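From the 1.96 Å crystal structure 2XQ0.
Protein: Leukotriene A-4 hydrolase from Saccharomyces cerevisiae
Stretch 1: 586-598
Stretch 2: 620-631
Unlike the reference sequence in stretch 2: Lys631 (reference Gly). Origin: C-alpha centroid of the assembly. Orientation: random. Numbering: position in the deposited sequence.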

# COMPACT_ATOMS: atom_id res chain seq x y z
N VAL A 586 -12.54 -10.04 9.26
CA VAL A 586 -11.57 -9.16 8.60
C VAL A 586 -11.11 -9.70 7.24
O VAL A 586 -11.13 -10.90 7.01
CB VAL A 586 -10.33 -8.85 9.49
CG1 VAL A 586 -10.74 -8.09 10.75
CG2 VAL A 586 -9.58 -10.12 9.86
N GLY A 587 -10.68 -8.80 6.36
CA GLY A 587 -10.22 -9.17 5.03
C GLY A 587 -8.84 -8.62 4.69
O GLY A 587 -8.25 -8.97 3.67
N ARG A 588 -8.31 -7.75 5.55
CA ARG A 588 -6.99 -7.18 5.33
C ARG A 588 -5.92 -8.27 5.28
O ARG A 588 -5.76 -9.03 6.23
CB ARG A 588 -6.65 -6.17 6.43
CG ARG A 588 -5.36 -5.40 6.19
CD ARG A 588 -5.21 -4.25 7.17
NE ARG A 588 -3.96 -3.54 6.96
CZ ARG A 588 -3.49 -2.60 7.78
NH1 ARG A 588 -4.18 -2.25 8.86
NH2 ARG A 588 -2.34 -2.01 7.51
N MET A 589 -5.19 -8.36 4.16
CA MET A 589 -4.24 -9.45 3.96
C MET A 589 -3.28 -9.62 5.13
O MET A 589 -3.03 -10.73 5.59
CB MET A 589 -3.46 -9.29 2.65
CG MET A 589 -4.19 -9.83 1.44
SD MET A 589 -3.25 -9.75 -0.10
CE MET A 589 -3.13 -7.98 -0.36
N LYS A 590 -2.77 -8.50 5.62
CA LYS A 590 -1.78 -8.54 6.71
C LYS A 590 -2.24 -9.37 7.91
O LYS A 590 -1.41 -9.91 8.64
CB LYS A 590 -1.38 -7.12 7.13
CG LYS A 590 -1.98 -6.65 8.45
CD LYS A 590 -1.58 -5.21 8.80
CE LYS A 590 -0.15 -5.10 9.32
NZ LYS A 590 0.09 -3.79 9.98
N PHE A 591 -3.56 -9.46 8.13
CA PHE A 591 -4.09 -10.27 9.24
C PHE A 591 -4.57 -11.64 8.79
O PHE A 591 -4.30 -12.65 9.44
CB PHE A 591 -5.24 -9.56 9.97
CG PHE A 591 -4.89 -8.17 10.44
CD1 PHE A 591 -3.77 -7.95 11.21
CD2 PHE A 591 -5.71 -7.09 10.11
CE1 PHE A 591 -3.45 -6.67 11.63
CE2 PHE A 591 -5.40 -5.82 10.54
CZ PHE A 591 -4.27 -5.61 11.30
N VAL A 592 -5.28 -11.65 7.66
CA VAL A 592 -5.86 -12.86 7.09
C VAL A 592 -4.84 -13.94 6.73
O VAL A 592 -4.97 -15.09 7.16
CB VAL A 592 -6.73 -12.52 5.86
CG1 VAL A 592 -7.16 -13.77 5.11
CG2 VAL A 592 -7.94 -11.70 6.29
N ARG A 593 -3.82 -13.58 5.94
CA ARG A 593 -2.80 -14.55 5.52
C ARG A 593 -2.08 -15.18 6.71
O ARG A 593 -2.04 -16.41 6.85
CB ARG A 593 -1.77 -13.90 4.59
CG ARG A 593 -2.28 -13.57 3.22
CD ARG A 593 -1.14 -13.10 2.34
NE ARG A 593 -0.25 -14.20 1.97
CZ ARG A 593 0.70 -14.11 1.04
NH1 ARG A 593 0.88 -12.97 0.38
NH2 ARG A 593 1.45 -15.17 0.77
N PRO A 594 -1.49 -14.34 7.58
CA PRO A 594 -0.80 -14.89 8.74
C PRO A 594 -1.77 -15.63 9.66
O PRO A 594 -1.39 -16.62 10.27
CB PRO A 594 -0.26 -13.65 9.46
CG PRO A 594 -0.26 -12.56 8.43
CD PRO A 594 -1.42 -12.87 7.52
N GLY A 595 -3.00 -15.13 9.76
CA GLY A 595 -3.99 -15.72 10.64
C GLY A 595 -4.28 -17.16 10.26
O GLY A 595 -4.35 -18.06 11.12
N TYR A 596 -4.46 -17.38 8.96
CA TYR A 596 -4.67 -18.72 8.44
C TYR A 596 -3.44 -19.61 8.60
O TYR A 596 -3.57 -20.81 8.83
CB TYR A 596 -5.16 -18.66 6.98
CG TYR A 596 -6.65 -18.50 6.88
CD1 TYR A 596 -7.50 -19.58 7.10
CD2 TYR A 596 -7.23 -17.27 6.59
CE1 TYR A 596 -8.88 -19.44 7.03
CE2 TYR A 596 -8.60 -17.13 6.51
CZ TYR A 596 -9.42 -18.21 6.73
OH TYR A 596 -10.79 -18.05 6.64
N ARG A 597 -2.25 -19.02 8.51
CA ARG A 597 -1.03 -19.80 8.73
C ARG A 597 -0.96 -20.22 10.18
O ARG A 597 -0.62 -21.36 10.49
CB ARG A 597 0.22 -19.01 8.34
CG ARG A 597 0.40 -18.82 6.84
CD ARG A 597 1.85 -18.51 6.53
NE ARG A 597 2.05 -18.08 5.16
CZ ARG A 597 3.24 -17.75 4.65
NH1 ARG A 597 4.33 -17.81 5.40
NH2 ARG A 597 3.34 -17.37 3.38
N LEU A 598 -1.28 -19.29 11.08
CA LEU A 598 -1.33 -19.57 12.51
C LEU A 598 -2.35 -20.67 12.86
O LEU A 598 -2.00 -21.66 13.50
CB LEU A 598 -1.61 -18.29 13.30
CG LEU A 598 -0.39 -17.42 13.62
CD1 LEU A 598 0.55 -18.16 14.57
CD2 LEU A 598 0.36 -16.99 12.36
N PRO A 620 -10.48 -11.13 -4.16
CA PRO A 620 -9.87 -12.14 -5.03
C PRO A 620 -8.39 -12.41 -4.72
O PRO A 620 -7.97 -13.57 -4.72
CB PRO A 620 -9.99 -11.52 -6.41
CG PRO A 620 -11.23 -10.73 -6.34
CD PRO A 620 -11.31 -10.18 -4.93
N ILE A 621 -7.63 -11.34 -4.48
CA ILE A 621 -6.20 -11.46 -4.20
C ILE A 621 -5.95 -12.22 -2.92
O ILE A 621 -5.21 -13.20 -2.89
CB ILE A 621 -5.54 -10.08 -4.04
CG1 ILE A 621 -6.01 -9.11 -5.14
CG2 ILE A 621 -4.04 -10.23 -4.04
CD1 ILE A 621 -5.38 -9.35 -6.48
N CYS A 622 -6.59 -11.76 -1.85
CA CYS A 622 -6.48 -12.42 -0.55
C CYS A 622 -6.97 -13.88 -0.60
O CYS A 622 -6.38 -14.74 0.05
CB CYS A 622 -7.23 -11.62 0.51
SG CYS A 622 -7.24 -12.39 2.12
N LYS A 623 -8.02 -14.16 -1.37
CA LYS A 623 -8.48 -15.55 -1.51
C LYS A 623 -7.42 -16.39 -2.22
O LYS A 623 -7.16 -17.54 -1.84
CB LYS A 623 -9.82 -15.64 -2.26
CG LYS A 623 -10.42 -17.05 -2.29
CD LYS A 623 -11.72 -17.09 -3.09
CE LYS A 623 -12.17 -18.54 -3.34
NZ LYS A 623 -13.24 -18.65 -4.40
N ALA A 624 -6.80 -15.81 -3.25
CA ALA A 624 -5.77 -16.49 -4.03
C ALA A 624 -4.61 -16.92 -3.15
O ALA A 624 -4.19 -18.08 -3.15
CB ALA A 624 -5.28 -15.59 -5.14
N LEU A 625 -4.10 -15.98 -2.38
CA LEU A 625 -2.91 -16.24 -1.60
C LEU A 625 -3.18 -17.14 -0.40
O LEU A 625 -2.33 -17.95 -0.03
CB LEU A 625 -2.25 -14.93 -1.20
CG LEU A 625 -1.69 -14.32 -2.49
CD1 LEU A 625 -1.40 -12.83 -2.38
CD2 LEU A 625 -0.45 -15.11 -2.91
N VAL A 626 -4.36 -17.03 0.18
CA VAL A 626 -4.71 -17.88 1.32
C VAL A 626 -4.96 -19.31 0.85
O VAL A 626 -4.62 -20.28 1.55
CB VAL A 626 -5.94 -17.36 2.09
CG1 VAL A 626 -6.23 -18.25 3.30
CG2 VAL A 626 -5.71 -15.92 2.54
N LYS A 627 -5.54 -19.44 -0.34
CA LYS A 627 -5.75 -20.74 -0.98
C LYS A 627 -4.46 -21.56 -1.00
O LYS A 627 -4.45 -22.72 -0.59
CB LYS A 627 -6.30 -20.56 -2.40
CG LYS A 627 -6.12 -21.78 -3.30
CD LYS A 627 -6.60 -21.53 -4.73
CE LYS A 627 -8.10 -21.73 -4.87
NZ LYS A 627 -8.54 -21.76 -6.30
N GLN A 628 -3.37 -20.96 -1.46
CA GLN A 628 -2.11 -21.68 -1.60
C GLN A 628 -1.32 -21.75 -0.30
O GLN A 628 -0.50 -22.64 -0.11
CB GLN A 628 -1.25 -21.06 -2.70
CG GLN A 628 -0.54 -19.79 -2.28
CD GLN A 628 -0.13 -18.97 -3.48
OE1 GLN A 628 -0.63 -19.18 -4.59
NE2 GLN A 628 0.78 -18.03 -3.27
N ASP A 629 -1.55 -20.79 0.60
CA ASP A 629 -0.99 -20.87 1.94
C ASP A 629 -1.48 -22.15 2.60
O ASP A 629 -0.73 -22.82 3.30
CB ASP A 629 -1.39 -19.65 2.78
CG ASP A 629 -0.50 -18.44 2.53
OD1 ASP A 629 0.43 -18.55 1.71
OD2 ASP A 629 -0.75 -17.38 3.15
N LEU A 630 -2.75 -22.47 2.37
CA LEU A 630 -3.36 -23.67 2.95
C LEU A 630 -3.18 -24.89 2.04
O LEU A 630 -4.02 -25.79 2.04
CB LEU A 630 -4.84 -23.44 3.24
CG LEU A 630 -5.22 -22.57 4.45
CD1 LEU A 630 -6.68 -22.16 4.38
CD2 LEU A 630 -4.93 -23.30 5.76
N LYS A 631 -2.09 -24.91 1.28
CA LYS A 631 -1.80 -26.01 0.35
C LYS A 631 -2.98 -26.34 -0.58
O LYS A 631 -3.63 -27.37 -0.43
CB LYS A 631 -1.36 -27.27 1.11
CG LYS A 631 0.12 -27.29 1.48
CD LYS A 631 0.50 -28.60 2.16
CE LYS A 631 -0.30 -28.81 3.44
NZ LYS A 631 0.04 -30.10 4.10

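The apolar centre is built from small and branched side chains. Val592 points toward the second helix, and Val592 CG1 lies 3.3 Å from Cys622 SG, a tight approach, and 3.7 Å from Val626 CG2. One methyl group thus meets residues a turn apart on the partner helix. Cysteine suits this buried place because its side chain is compact yet offers a polarizable sulfur for packing; its t rotamer leaves Cys622 SG also 3.9 Å from Gly587 O, in the loop before the first helix. The two helices, 589-598 and 620-629, run side by side in nearly the same direction, their axes inclined by 18° and 9.6 Å apart at the closest approach. The small angle keeps them close over about two turns: Met589 lies nearest Cys622 and Arg593 nearest Val626, and farther on, Arg597 nearest Asp629, with a wider gap.

One turn beyond Val592, Tyr596 supplies a broad flat surface. Val626 CG1 sits over a face of the Tyr596 ring, 4.0 Å from its centroid and 29° off the ring normal, a CH-pi contact; the closest ring atom, Tyr596 CD2, is 3.6 Å from Val626 CG1. Val626 therefore turns one methyl to Val592 and the other to Tyr596, a use of both branches that valine allows without a long chain. Leu630, just past the end of the second helix, extends the patch, Leu630 CD1 lying 3.8 Å from Tyr596 CD1.

At the other end Met589 points toward the second helix. Met589 CG is 3.6 Å from Cys622 CB, while the flexible thioether carries Met589 SD to 4.0 Å from Ile621 CG2 and 4.3 Å from Leu625 CD1, so an unbranched chain fills a space between several neighbours.

Arg593 joins this apolar region to the polar edge. Its CA-to-CB bond points sideways, but the long chain brings its end nearer. The aliphatic part passes Val626, where Arg593 CG is 4.2 Å from Val626 CG2, and Leu625 CB lies over one face of the guanidinium, where no N-H group points. The charged group's edge meets Asp629: Arg593 NE to Asp629 OD2 is 3.4 Å, a salt bridge containing a weak hydrogen bond, long but nearly straight at 168°.

Asp629 points toward the first helix and serves a second arginine, with Arg597 NE 3.5 Å from Asp629 OD2 in another salt bridge, again at the guanidinium edge. The short carboxylate thus lies within reach of two arginines one turn apart, its single negative charge shared between them.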